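Local coordinates for protein 4'-phospho-dehydrooxetanocin synthase (Bacillus megaterium, PDB 5UL3) that catalyses the oxidative ring contraction of dAMP to an oxetane aldehyde, using cobalamin, a [4Fe-4S] cluster and S-adenosylmethionine, in oxetanocin A biosynthesis, at residues 188-191 against 192-196. Numbering follows the deposited sequence.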
loop_
_atom_site.group_PDB
_atom_site.type_symbol
_atom_site.label_atom_id
_atom_site.label_comp_id
_atom_site.label_asym_id
_atom_site.label_seq_id
_atom_site.Cartn_x
_atom_site.Cartn_y
_atom_site.Cartn_z
ATOM N N GLY A 188 11.062 -3.541 -8.111
ATOM C CA GLY A 188 11.092 -3.535 -9.561
ATOM C C GLY A 188 11.652 -2.281 -10.187
ATOM O O GLY A 188 11.642 -2.167 -11.421
ATOM N N GLN A 189 12.134 -1.332 -9.387
ATOM C CA GLN A 189 12.551 -0.034 -9.897
ATOM C C GLN A 189 14.064 0.158 -9.892
ATOM O O GLN A 189 14.522 1.290 -10.071
ATOM C CB GLN A 189 11.882 1.082 -9.084
ATOM C CG GLN A 189 10.371 1.129 -9.258
ATOM C CD GLN A 189 9.689 2.093 -8.305
ATOM O OE1 GLN A 189 10.333 2.721 -7.461
ATOM N NE2 GLN A 189 8.377 2.223 -8.448
ATOM N N LYS A 190 14.849 -0.904 -9.673
ATOM C CA LYS A 190 16.304 -0.757 -9.665
ATOM C C LYS A 190 16.816 -0.140 -10.963
ATOM O O LYS A 190 17.600 0.816 -10.941
ATOM C CB LYS A 190 16.993 -2.103 -9.453
ATOM C CG LYS A 190 18.498 -2.002 -9.737
ATOM C CD LYS A 190 19.159 -3.340 -9.995
ATOM C CE LYS A 190 20.622 -3.157 -10.394
ATOM N NZ LYS A 190 21.231 -4.432 -10.876
ATOM N N LYS A 191 16.415 -0.707 -12.106
ATOM C CA LYS A 191 16.910 -0.234 -13.398
ATOM C C LYS A 191 16.528 1.226 -13.643
ATOM O O LYS A 191 17.363 2.031 -14.073
ATOM C CB LYS A 191 16.377 -1.149 -14.508
ATOM C CG LYS A 191 16.532 -0.622 -15.929
ATOM C CD LYS A 191 15.969 -1.624 -16.933
ATOM C CE LYS A 191 15.984 -1.073 -18.351
ATOM N NZ LYS A 191 15.411 -2.045 -19.330
ATOM N N LEU A 192 15.282 1.592 -13.341
ATOM C CA LEU A 192 14.844 2.982 -13.441
ATOM C C LEU A 192 15.647 3.896 -12.516
ATOM O O LEU A 192 16.073 4.992 -12.910
ATOM C CB LEU A 192 13.356 3.047 -13.108
ATOM C CG LEU A 192 12.501 4.259 -13.383
ATOM C CD1 LEU A 192 12.648 4.658 -14.839
ATOM C CD2 LEU A 192 11.079 3.847 -13.099
ATOM N N ALA A 193 15.847 3.468 -11.266
ATOM C CA ALA A 193 16.632 4.255 -10.325
ATOM C C ALA A 193 18.049 4.482 -10.835
ATOM O O ALA A 193 18.573 5.598 -10.754
ATOM C CB ALA A 193 16.673 3.557 -8.958
ATOM N N PHE A 194 18.698 3.425 -11.332
ATOM C CA PHE A 194 20.083 3.568 -11.772
ATOM C C PHE A 194 20.184 4.492 -12.977
ATOM O O PHE A 194 21.127 5.283 -13.073
ATOM C CB PHE A 194 20.693 2.208 -12.102
ATOM C CG PHE A 194 21.249 1.479 -10.907
ATOM C CD1 PHE A 194 20.702 1.655 -9.647
ATOM C CD2 PHE A 194 22.329 0.623 -11.048
ATOM C CE1 PHE A 194 21.220 0.964 -8.542
ATOM C CE2 PHE A 194 22.858 -0.060 -9.950
ATOM C CZ PHE A 194 22.302 0.114 -8.699
ATOM N N GLU A 195 19.222 4.411 -13.895
ATOM C CA GLU A 195 19.211 5.317 -15.046
ATOM C C GLU A 195 19.077 6.770 -14.605
ATOM O O GLU A 195 19.784 7.655 -15.108
ATOM C CB GLU A 195 18.072 4.957 -15.999
ATOM C CG GLU A 195 18.260 3.640 -16.746
ATOM C CD GLU A 195 17.202 3.423 -17.814
ATOM O OE1 GLU A 195 16.661 4.432 -18.317
ATOM O OE2 GLU A 195 16.916 2.249 -18.149
ATOM N N ILE A 196 18.157 7.037 -13.676
ATOM C CA ILE A 196 17.954 8.407 -13.217
ATOM C C ILE A 196 19.164 8.885 -12.431
ATOM O O ILE A 196 19.629 10.012 -12.624
ATOM C CB ILE A 196 16.656 8.519 -12.399
ATOM C CG1 ILE A 196 15.447 8.219 -13.283
ATOM C CG2 ILE A 196 16.525 9.913 -11.788
ATOM C CD1 ILE A 196 14.149 8.041 -12.513
HETATM O O HOH W 1 13.066 -0.345 -13.227
#
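Gln-189 O accepts the N-H of Ala-193 (2.8 Å) and opens the first turns of helix 190-205, the crossover helix between strands 180-184 and 212-216 in the Rossmann fold that houses cobalamin. Gln-189 is the N-cap residue; its side-chain OE1 accepts a hydrogen bond from the backbone N of Asn-186, and that side chain lies about 6 Å from the bound cobalamin. Two further i to i+4 bonds continue the ladder, Phe-194 N to Lys-190 O at 2.9 Å and Glu-195 N to Lys-191 O at 3.0 Å. A water bridges the N-terminal end, donating to Gly-188 O and accepting from Leu-192 N, a first-turn N-H.

Among the side chains, Lys-190 makes a CH-pi contact with Phe-194. With CG of Lys-190 anti to the backbone N (chi1 168°), the extended chain crosses the ring obliquely and sets CE over one face, 4.2 Å from the centroid and shifted toward the rim. Phe-227 and Tyr-231 meet the same ring edge-to-face. One residue on, Lys-191 and Glu-195 run side by side in the same direction. Their opposite charges probably attract without forming a salt bridge, since NZ of Lys-191 stays 4.7 Å from OE2 of Glu-195, whereas Lys-191 CE approaches that oxygen to 3.5 Å.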